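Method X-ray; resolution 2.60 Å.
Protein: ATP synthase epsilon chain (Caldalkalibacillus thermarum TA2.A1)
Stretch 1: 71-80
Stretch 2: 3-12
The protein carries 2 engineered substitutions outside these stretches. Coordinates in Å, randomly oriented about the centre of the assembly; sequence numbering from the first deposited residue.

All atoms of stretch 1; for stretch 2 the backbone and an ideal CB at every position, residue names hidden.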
# COMPACT_ATOMS: atom_id res chain seq x y z
N ARG H 71 26.39 70.25 -4.23
CA ARG H 71 26.37 71.17 -3.09
C ARG H 71 27.83 71.38 -2.65
O ARG H 71 28.71 70.61 -3.06
CB ARG H 71 25.54 70.60 -1.93
CG ARG H 71 24.04 70.88 -2.01
CD ARG H 71 23.29 69.84 -2.83
NE ARG H 71 23.28 68.52 -2.18
CZ ARG H 71 22.44 68.13 -1.22
NH1 ARG H 71 21.50 68.95 -0.74
NH2 ARG H 71 22.54 66.90 -0.72
N PRO H 72 28.10 72.42 -1.84
CA PRO H 72 29.46 72.55 -1.27
C PRO H 72 29.84 71.37 -0.35
O PRO H 72 31.02 71.01 -0.27
CB PRO H 72 29.39 73.87 -0.48
CG PRO H 72 27.94 74.13 -0.26
CD PRO H 72 27.24 73.56 -1.46
N ASP H 73 28.84 70.79 0.31
CA ASP H 73 29.01 69.65 1.20
C ASP H 73 29.05 68.30 0.47
O ASP H 73 29.87 67.44 0.80
CB ASP H 73 27.86 69.65 2.23
CG ASP H 73 28.06 68.64 3.34
OD1 ASP H 73 29.16 68.59 3.93
OD2 ASP H 73 27.09 67.90 3.64
N LYS H 74 28.17 68.12 -0.52
CA LYS H 74 27.90 66.81 -1.14
C LYS H 74 27.78 66.91 -2.66
O LYS H 74 27.34 67.93 -3.19
CB LYS H 74 26.60 66.25 -0.54
CG LYS H 74 26.18 64.85 -1.00
CD LYS H 74 27.12 63.77 -0.51
CE LYS H 74 26.69 62.39 -0.99
NZ LYS H 74 25.32 62.02 -0.53
N VAL H 75 28.15 65.83 -3.35
CA VAL H 75 28.01 65.71 -4.81
C VAL H 75 27.24 64.43 -5.15
O VAL H 75 27.71 63.33 -4.87
CB VAL H 75 29.39 65.67 -5.51
CG1 VAL H 75 29.24 65.47 -7.02
CG2 VAL H 75 30.18 66.94 -5.21
N ASN H 76 26.06 64.59 -5.75
CA ASN H 76 25.21 63.46 -6.15
C ASN H 76 25.13 63.33 -7.67
O ASN H 76 25.05 64.33 -8.38
CB ASN H 76 23.80 63.62 -5.58
CG ASN H 76 23.75 63.47 -4.08
OD1 ASN H 76 24.44 62.62 -3.50
ND2 ASN H 76 22.93 64.29 -3.43
N ILE H 77 25.16 62.09 -8.16
CA ILE H 77 24.87 61.77 -9.56
C ILE H 77 23.83 60.65 -9.58
O ILE H 77 24.11 59.52 -9.19
CB ILE H 77 26.15 61.35 -10.33
CG1 ILE H 77 27.06 62.56 -10.54
CG2 ILE H 77 25.80 60.73 -11.68
CD1 ILE H 77 28.46 62.23 -11.01
N LEU H 78 22.62 60.99 -10.03
CA LEU H 78 21.53 60.04 -10.22
C LEU H 78 21.42 59.72 -11.71
O LEU H 78 21.36 60.64 -12.53
CB LEU H 78 20.21 60.61 -9.70
CG LEU H 78 19.98 60.58 -8.18
CD1 LEU H 78 20.93 61.53 -7.44
CD2 LEU H 78 18.54 60.93 -7.85
N ALA H 79 21.41 58.43 -12.06
CA ALA H 79 21.41 58.00 -13.47
C ALA H 79 20.65 56.69 -13.69
O ALA H 79 20.47 55.91 -12.76
CB ALA H 79 22.83 57.86 -13.97
N ASP H 80 20.22 56.47 -14.94
CA ASP H 80 19.51 55.24 -15.32
C ASP H 80 20.39 54.01 -15.07
O ASP H 80 19.95 53.04 -14.46
CB ASP H 80 19.11 55.25 -16.80
CG ASP H 80 18.09 56.33 -17.14
OD1 ASP H 80 17.51 56.96 -16.22
OD2 ASP H 80 17.85 56.54 -18.35
N UNK H 3 38.75 67.47 0.22
CA UNK H 3 37.92 66.51 -0.58
C UNK H 3 36.42 66.81 -0.44
O UNK H 3 36.02 67.67 0.36
CB UNK H 3 38.19 65.07 -0.14
N UNK H 4 35.61 66.10 -1.22
CA UNK H 4 34.15 66.19 -1.15
C UNK H 4 33.53 64.80 -1.31
O UNK H 4 34.02 63.99 -2.10
CB UNK H 4 33.62 67.14 -2.22
N UNK H 5 32.47 64.52 -0.55
CA UNK H 5 31.80 63.22 -0.58
C UNK H 5 31.01 63.09 -1.89
O UNK H 5 30.29 64.02 -2.27
CB UNK H 5 30.88 63.05 0.63
N UNK H 6 31.15 61.95 -2.56
CA UNK H 6 30.53 61.71 -3.87
C UNK H 6 29.68 60.44 -3.81
O UNK H 6 30.14 59.42 -3.30
CB UNK H 6 31.59 61.59 -4.96
N UNK H 7 28.46 60.52 -4.34
CA UNK H 7 27.58 59.36 -4.51
C UNK H 7 27.10 59.27 -5.96
O UNK H 7 26.45 60.19 -6.45
CB UNK H 7 26.39 59.44 -3.56
N UNK H 8 27.45 58.17 -6.63
CA UNK H 8 26.87 57.81 -7.92
C UNK H 8 25.85 56.70 -7.66
O UNK H 8 26.21 55.63 -7.16
CB UNK H 8 27.94 57.37 -8.92
N UNK H 9 24.59 56.97 -8.00
CA UNK H 9 23.45 56.12 -7.62
C UNK H 9 22.54 55.87 -8.84
O UNK H 9 22.48 56.69 -9.76
CB UNK H 9 22.65 56.77 -6.49
N UNK H 10 21.88 54.71 -8.85
CA UNK H 10 20.82 54.39 -9.81
C UNK H 10 19.51 54.18 -9.03
O UNK H 10 19.52 54.24 -7.80
CB UNK H 10 21.18 53.15 -10.63
N UNK H 11 18.37 53.95 -9.73
CA UNK H 11 17.13 53.61 -9.01
C UNK H 11 17.20 52.37 -8.10
O UNK H 11 16.45 52.29 -7.13
CB UNK H 11 16.01 53.39 -10.03
N UNK H 12 18.11 51.44 -8.40
CA UNK H 12 18.15 50.13 -7.74
C UNK H 12 19.28 49.95 -6.71
O UNK H 12 19.13 49.15 -5.79
CB UNK H 12 18.28 49.04 -8.81

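Position 3 lies beyond the reach of stretch 1, its ideal CB having no neighbour there within 5.5 Å, so almost any residue would do; it is Thr3.

At position 4 the CA-to-CB bond points toward stretch 1, and the ideal CB lies 4.6 Å from Val75 CG2. Extended backbone angles (-140/141) and an apolar neighbour favour a beta-branched or other aliphatic side chain. The residue is Val4, whose CG2 packs 3.8 Å from Val75 CG2.

From here the strands run parallel, and position 5 turns to the face that carries Lys74. Its ideal CB is 4.0 Å from Lys74 CD, so a side chain with some aliphatic length, polar or not, would suit. Gln5 lays its CB against that methylene, while its end leads away; its backbone O accepts a hydrogen bond from Val75 N (3.0 Å).

Position 6 pairs with Val75 on the other face, where an aliphatic residue is the natural choice. Val6 brings CG1 to 4.3 Å from Val75 CG1.

Position 7 returns to the face of Lys74 and Asn76. Its ideal CB is 3.9 Å from Lys74 CE and 3.7 Å from Asn76 OD1, and the ammonium group beyond calls for an acceptor, best an acid. It is Asp7: OD2 forms a salt bridge with Lys74 NZ at 2.9 Å, and that NZ also donates to Asn76 OD1 (3.2 Å). The backbone bonds Asp7 N to Val75 O (3.0 Å) and Ile77 N to Asp7 O (2.9 Å) straddle Asn76 and hold the parallel register.

Position 8 pairs with Ile77, inviting Val, Ile or Leu. Ile8 sets CG1 4.0 Å from Ile77 CB, extending the apolar face begun by Val6 and Val75.

Position 9 shares a face with Leu78, whose CG is 5.0 Å from the ideal CB; Ile77 O is nearer, at 4.1 Å from that CB. A short branched side chain suits the extended backbone (-133/150) beside the neighbouring strand, and the residue is Val9. Its main chain donates from N to Ile77 O (2.9 Å) and accepts at O from Ala79 N (3.1 Å).

At position 10 CB points sideways, near Ala79 O, and small or polar residues are plausible. Thr10 OG1 accepts a weak hydrogen bond from the backbone N of position 12 (3.3 Å).

Position 11, with phi -57, permits proline, and no bond to stretch 1 needs its nitrogen; Pro11 CD rests 3.3 Å from Ala79 O.

Position 12 also points sideways, leaving room for a long polar chain. Glu12 OE1 lies 3.1 Å from the O of a water that is 2.9 Å from Asp80 O, so the water can bridge the two.

Stretch 2 (3-12) TVQVDIVTPE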
# COMPACT_ATOMS: atom_id res chain seq x y z
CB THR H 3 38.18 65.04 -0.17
OG1 THR H 3 37.75 64.82 1.18
CG2 THR H 3 39.66 64.70 -0.30
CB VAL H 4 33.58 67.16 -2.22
CG1 VAL H 4 33.84 66.66 -3.64
CG2 VAL H 4 32.10 67.42 -2.00
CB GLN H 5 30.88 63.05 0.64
CG GLN H 5 30.45 61.61 0.92
CD GLN H 5 31.53 60.76 1.60
OE1 GLN H 5 32.17 61.20 2.56
NE2 GLN H 5 31.73 59.54 1.10
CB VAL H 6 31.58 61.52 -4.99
CG1 VAL H 6 30.91 61.51 -6.36
CG2 VAL H 6 32.65 62.60 -4.92
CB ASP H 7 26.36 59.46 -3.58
CG ASP H 7 26.67 59.13 -2.12
OD1 ASP H 7 27.80 58.70 -1.80
OD2 ASP H 7 25.77 59.30 -1.28
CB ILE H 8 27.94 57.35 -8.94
CG1 ILE H 8 28.84 58.54 -9.31
CG2 ILE H 8 27.29 56.76 -10.19
CD1 ILE H 8 30.12 58.16 -10.01
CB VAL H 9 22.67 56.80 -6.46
CG1 VAL H 9 21.36 56.08 -6.15
CG2 VAL H 9 23.55 56.88 -5.22
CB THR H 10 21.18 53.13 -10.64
OG1 THR H 10 21.09 51.96 -9.82
CG2 THR H 10 22.58 53.24 -11.22
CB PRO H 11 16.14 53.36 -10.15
CG PRO H 11 16.61 54.23 -11.25
CD PRO H 11 18.11 54.24 -11.15
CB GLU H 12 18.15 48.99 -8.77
CG GLU H 12 19.18 49.07 -9.90
CD GLU H 12 18.73 49.84 -11.14
OE1 GLU H 12 17.52 50.08 -11.32
OE2 GLU H 12 19.61 50.20 -11.95
O HOH W 1 17.66 51.21 -14.16
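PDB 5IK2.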